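Putative lipoprotein (PDB 3NQI) is of unknown function in Bacteroides fragilis but may bind lipid. Local coordinates at residues Leu152-Asp157 with Leu166-Arg171; Thr216-Gln221 with Glu235-Ile240. All blocks are in the same frame, centred on the assembly; numbering follows the deposited sequence.

Contact 1: residues Leu152-Asp157 with Leu166-Arg171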
# COMPACT_ATOMS: atom_id res chain seq x y z
N LEU A 152 -5.02 -6.56 2.50
CA LEU A 152 -4.14 -7.54 3.19
C LEU A 152 -4.92 -8.28 4.25
O LEU A 152 -5.57 -7.64 5.11
CB LEU A 152 -2.92 -6.93 3.81
CG LEU A 152 -1.85 -6.50 2.84
CD1 LEU A 152 -0.74 -5.83 3.69
CD2 LEU A 152 -1.32 -7.73 1.97
N VAL A 153 -4.85 -9.61 4.21
CA VAL A 153 -5.58 -10.45 5.16
C VAL A 153 -4.60 -11.32 5.96
O VAL A 153 -3.73 -12.01 5.41
CB VAL A 153 -6.67 -11.31 4.44
CG1 VAL A 153 -7.62 -12.08 5.47
CG2 VAL A 153 -7.53 -10.43 3.46
N CYS A 154 -4.73 -11.24 7.27
CA CYS A 154 -4.11 -12.15 8.23
C CYS A 154 -5.15 -13.18 8.68
O CYS A 154 -6.21 -12.82 9.26
CB CYS A 154 -3.64 -11.36 9.43
SG CYS A 154 -2.76 -12.41 10.61
N TYR A 155 -4.90 -14.44 8.38
CA TYR A 155 -5.78 -15.54 8.83
C TYR A 155 -5.27 -15.99 10.19
O TYR A 155 -4.26 -16.67 10.31
CB TYR A 155 -5.85 -16.71 7.83
CG TYR A 155 -6.41 -16.25 6.51
CD1 TYR A 155 -7.77 -15.97 6.37
CD2 TYR A 155 -5.59 -16.03 5.44
CE1 TYR A 155 -8.28 -15.50 5.18
CE2 TYR A 155 -6.08 -15.57 4.24
CZ TYR A 155 -7.41 -15.30 4.10
OH TYR A 155 -7.89 -14.79 2.92
N THR A 156 -5.98 -15.61 11.23
CA THR A 156 -5.42 -15.78 12.57
C THR A 156 -5.34 -17.24 13.06
O THR A 156 -4.49 -17.54 13.89
CB THR A 156 -6.13 -14.89 13.55
OG1 THR A 156 -7.52 -15.21 13.53
CG2 THR A 156 -5.90 -13.44 13.16
N ASP A 157 -6.17 -18.15 12.54
CA ASP A 157 -6.04 -19.58 12.86
C ASP A 157 -4.67 -20.12 12.49
O ASP A 157 -4.23 -21.09 13.05
CB ASP A 157 -7.08 -20.45 12.12
CG ASP A 157 -8.49 -20.34 12.73
OD1 ASP A 157 -8.65 -19.72 13.82
OD2 ASP A 157 -9.44 -20.87 12.10
N LEU A 166 5.07 -13.25 10.36
CA LEU A 166 3.67 -12.84 10.19
C LEU A 166 3.34 -12.89 8.71
O LEU A 166 3.87 -12.12 7.94
CB LEU A 166 3.46 -11.43 10.70
CG LEU A 166 2.10 -10.75 10.51
CD1 LEU A 166 1.01 -11.63 11.13
CD2 LEU A 166 2.10 -9.39 11.16
N LYS A 167 2.43 -13.76 8.31
CA LYS A 167 2.13 -13.99 6.90
C LYS A 167 0.82 -13.29 6.56
O LYS A 167 -0.24 -13.50 7.23
CB LYS A 167 2.03 -15.49 6.61
CG LYS A 167 1.64 -15.80 5.13
CD LYS A 167 1.96 -17.24 4.64
CE LYS A 167 1.92 -18.31 5.71
NZ LYS A 167 2.36 -19.61 5.17
N LEU A 168 0.87 -12.44 5.54
CA LEU A 168 -0.31 -11.71 5.07
C LEU A 168 -0.63 -12.04 3.60
O LEU A 168 0.26 -12.06 2.76
CB LEU A 168 -0.10 -10.23 5.23
CG LEU A 168 0.26 -9.73 6.65
CD1 LEU A 168 0.52 -8.19 6.58
CD2 LEU A 168 -0.82 -10.12 7.64
N TYR A 169 -1.88 -12.33 3.29
CA TYR A 169 -2.28 -12.60 1.91
C TYR A 169 -2.79 -11.31 1.25
O TYR A 169 -3.60 -10.63 1.83
CB TYR A 169 -3.36 -13.67 1.87
CG TYR A 169 -2.79 -15.02 2.14
CD1 TYR A 169 -2.49 -15.42 3.44
CD2 TYR A 169 -2.49 -15.90 1.08
CE1 TYR A 169 -1.93 -16.66 3.66
CE2 TYR A 169 -1.92 -17.13 1.31
CZ TYR A 169 -1.64 -17.49 2.60
OH TYR A 169 -1.11 -18.73 2.85
N LEU A 170 -2.26 -10.95 0.08
CA LEU A 170 -2.89 -9.87 -0.73
C LEU A 170 -4.09 -10.41 -1.44
O LEU A 170 -3.96 -11.35 -2.27
CB LEU A 170 -1.95 -9.35 -1.77
CG LEU A 170 -2.49 -8.26 -2.72
CD1 LEU A 170 -2.92 -7.05 -1.89
CD2 LEU A 170 -1.38 -7.86 -3.68
N ARG A 171 -5.27 -9.90 -1.08
CA ARG A 171 -6.46 -10.23 -1.79
C ARG A 171 -6.88 -9.05 -2.70
O ARG A 171 -7.23 -7.95 -2.23
CB ARG A 171 -7.59 -10.68 -0.83
CG ARG A 171 -7.20 -11.81 0.11
CD ARG A 171 -6.71 -13.09 -0.62
NE ARG A 171 -6.86 -14.28 0.21
CZ ARG A 171 -6.35 -15.48 -0.05
NH1 ARG A 171 -5.63 -15.71 -1.14
NH2 ARG A 171 -6.57 -16.48 0.80
O HOH W 1 -2.25 -15.27 7.08
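Val153 and Tyr169 form the hydrogen-bonded pair of a mostly buried antiparallel contact, where strands 148-155 and 165-174 of a beta hairpin lie side by side. Val153 N gives its hydrogen to Tyr169 O at 2.9 Å, and Tyr169 N returns one to Val153 O. The short strand axes run at 136°, well away from strictly antiparallel, and past Cys154 the direct backbone bonding gives way to a water. That water accepts from Tyr155 N and donates to Lys167 O at 2.7 Å, bridging the widening gap.

On the face carrying Val153 and Tyr169, Tyr155 is the central side chain. Its CG stands anti to its carbonyl carbon (chi1 -62°), and the ring lies against strand 166-171, with Val153 CG1 over one face near the rim. The edge of the Tyr155 ring, through CE2, comes 3.7 Å from Tyr169 CD1 in an offset edge-to-face pair with planes 60° apart. Arg171, bent at chi2, turns its guanidinium side-on to the phenol: NE (2.9 Å) and NH2 (3.0 Å) both donate to Tyr155 OH, which lies nearly in the guanidinium plane. Asp95 OD1 also hydrogen-bonds to this OH, and its negative charge may strengthen the grip. Arg171 CG packs across Val153 CG2.

The other face is apolar. Leu152 CD1 meets Leu168 CD1 while its CD2 lies over the backbone of Leu170; Leu168 CD2 touches Cys154 CB at 3.6 Å, and Cys154 SG reaches Leu166 CD1. Helix 197-207 packs here through Ile199 and Leu200. The whole is a twisted beta hairpin with an apolar face that meets helix 197-207 at Cys154, Leu166 and Leu168, and a tyrosine-arginine cluster on its other face.

Contact 2: residues Thr216-Gln221 with Glu235-Ile240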
# COMPACT_ATOMS: atom_id res chain seq x y z
N THR A 216 5.59 -11.48 5.79
CA THR A 216 5.65 -11.97 4.42
C THR A 216 4.33 -11.61 3.75
O THR A 216 3.25 -11.64 4.36
CB THR A 216 5.95 -13.51 4.31
OG1 THR A 216 4.92 -14.23 4.98
CG2 THR A 216 7.32 -13.84 4.87
N ILE A 217 4.45 -11.25 2.49
CA ILE A 217 3.27 -10.84 1.70
C ILE A 217 3.13 -11.85 0.56
O ILE A 217 4.02 -12.02 -0.25
CB ILE A 217 3.45 -9.44 1.11
CG1 ILE A 217 3.79 -8.38 2.20
CG2 ILE A 217 2.20 -9.03 0.26
CD1 ILE A 217 2.76 -8.09 3.21
N VAL A 218 2.00 -12.52 0.51
CA VAL A 218 1.76 -13.57 -0.44
C VAL A 218 0.83 -13.01 -1.57
O VAL A 218 -0.34 -12.68 -1.29
CB VAL A 218 1.07 -14.80 0.21
CG1 VAL A 218 0.96 -15.95 -0.85
CG2 VAL A 218 1.85 -15.33 1.45
N ALA A 219 1.33 -12.92 -2.80
CA ALA A 219 0.52 -12.39 -3.94
C ALA A 219 0.34 -13.40 -5.09
O ALA A 219 1.25 -14.20 -5.36
CB ALA A 219 1.19 -11.11 -4.48
N GLN A 220 -0.82 -13.37 -5.75
CA GLN A 220 -1.03 -14.04 -7.06
C GLN A 220 -0.72 -13.04 -8.16
O GLN A 220 -1.34 -11.95 -8.26
CB GLN A 220 -2.44 -14.61 -7.20
CG GLN A 220 -2.72 -15.69 -6.24
CD GLN A 220 -4.07 -16.34 -6.44
OE1 GLN A 220 -4.20 -17.39 -7.11
NE2 GLN A 220 -5.08 -15.74 -5.85
N GLN A 221 0.32 -13.35 -8.93
CA GLN A 221 0.74 -12.44 -9.96
C GLN A 221 0.90 -13.12 -11.29
O GLN A 221 1.07 -14.34 -11.37
CB GLN A 221 2.00 -11.68 -9.55
CG GLN A 221 3.22 -12.40 -9.55
CD GLN A 221 4.37 -11.56 -9.00
OE1 GLN A 221 4.26 -10.96 -7.94
NE2 GLN A 221 5.48 -11.53 -9.72
N GLU A 235 2.29 -17.78 -7.61
CA GLU A 235 2.31 -17.21 -6.30
C GLU A 235 3.68 -16.71 -6.03
O GLU A 235 4.67 -17.37 -6.30
CB GLU A 235 1.89 -18.26 -5.30
CG GLU A 235 1.79 -17.74 -3.91
CD GLU A 235 0.69 -18.48 -3.15
OE1 GLU A 235 -0.45 -18.59 -3.67
OE2 GLU A 235 1.00 -18.96 -2.07
N LYS A 236 3.76 -15.50 -5.50
CA LYS A 236 5.01 -14.95 -5.10
C LYS A 236 4.94 -14.38 -3.66
O LYS A 236 3.97 -13.71 -3.26
CB LYS A 236 5.51 -13.92 -6.10
CG LYS A 236 6.89 -13.42 -5.76
CD LYS A 236 7.72 -12.89 -6.92
CE LYS A 236 9.09 -12.47 -6.38
NZ LYS A 236 9.88 -11.60 -7.31
N VAL A 237 5.97 -14.71 -2.88
CA VAL A 237 6.08 -14.30 -1.49
C VAL A 237 7.14 -13.19 -1.39
O VAL A 237 8.22 -13.39 -1.83
CB VAL A 237 6.42 -15.47 -0.57
CG1 VAL A 237 6.65 -14.93 0.91
CG2 VAL A 237 5.27 -16.48 -0.58
N TYR A 238 6.78 -12.00 -0.88
CA TYR A 238 7.76 -10.90 -0.72
C TYR A 238 8.08 -10.74 0.79
O TYR A 238 7.21 -10.88 1.62
CB TYR A 238 7.15 -9.59 -1.25
CG TYR A 238 6.88 -9.58 -2.74
CD1 TYR A 238 5.73 -10.17 -3.29
CD2 TYR A 238 7.75 -8.95 -3.61
CE1 TYR A 238 5.47 -10.14 -4.66
CE2 TYR A 238 7.48 -8.88 -4.97
CZ TYR A 238 6.36 -9.49 -5.49
OH TYR A 238 6.13 -9.38 -6.86
N GLU A 239 9.34 -10.49 1.15
CA GLU A 239 9.67 -10.44 2.55
C GLU A 239 9.93 -9.02 3.03
O GLU A 239 10.59 -8.27 2.35
CB GLU A 239 10.91 -11.27 2.83
CG GLU A 239 10.78 -12.67 2.46
CD GLU A 239 12.06 -13.47 2.84
OE1 GLU A 239 13.18 -12.96 2.55
OE2 GLU A 239 11.93 -14.56 3.40
N ILE A 240 9.44 -8.70 4.23
CA ILE A 240 9.79 -7.45 4.92
C ILE A 240 10.45 -7.72 6.29
O ILE A 240 9.83 -8.26 7.20
CB ILE A 240 8.51 -6.60 5.13
CG1 ILE A 240 7.81 -6.34 3.80
CG2 ILE A 240 8.84 -5.25 5.88
CD1 ILE A 240 6.35 -5.73 3.96
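Ile217 with Tyr238 and Ala219 with Lys236 are the hydrogen-bonded pairs of two antiparallel strands whose short axes lie 4.6 Å apart at 159°. Four backbone bonds join them, that from Ala219 N to Lys236 O (2.8 Å) almost straight at 178°. Thr216 with Glu239, Val218 with Val237 and Gln220 with Glu235 alternate with them as non-hydrogen-bonded pairs.

The side chains of Ile217, Ala219 and Tyr238 share one face. Tyr238 and Gln221 reach toward each other tip to tip, and Tyr238 OH donates to a lone pair of Gln221 OE1 at 2.7 Å, in the plane of both the ring and the amide. Leu105 N also hydrogen-bonds to this hydroxyl, so the buried phenol has two polar partners. Ala219 CB sits at the edge of the Tyr238 ring, 4.4 Å from Tyr238 CE1, while Lys236 CB and CD lie over one side of the Gln221 amide, nearest OE1 and NE2 respectively. Farther along, Ile217 CG1 meets Ile240 CD1.

On the opposite face Val218 CG2 packs on Val237 CG2, and Val237 CG1 on Thr216 CB at 3.8 Å. Glu235, bent at chi2 (148°), lays its carboxylate against Val218 CG1, with OE2 3.2 Å away.

Strand 214-221 is also paired in parallel with strand 165-174, whose Lys167 and Tyr169 touch Val218; on the Ile217 face, Ile124 of strand 123-132 packs against both Ile217 and Ile240.

In the fold
The two contacts meet through strands 165-174 and 214-221, which are parallel neighbours: Leu168 N to Thr216 O and Leu166 O to Thr216 N are probable hydrogen bonds, each 2.8 Å, and Lys167 CG packs on Val218 CG2. Contact 1 is the more buried; contact 2 is partly buried, with Glu235, Lys236, Val237 and Glu239 exposed on its outer strand. Both are antiparallel, but contact 2 has the longer run of backbone bonds, whereas contact 1 spreads into a water bridge. Each tyrosine hydroxyl has a partner outside the segments, Asp95 or Leu105; across the strands one meets a guanidinium, the other an amide. A cadmium ion lies near the junction, about 5 Å from the Lys167 side chain.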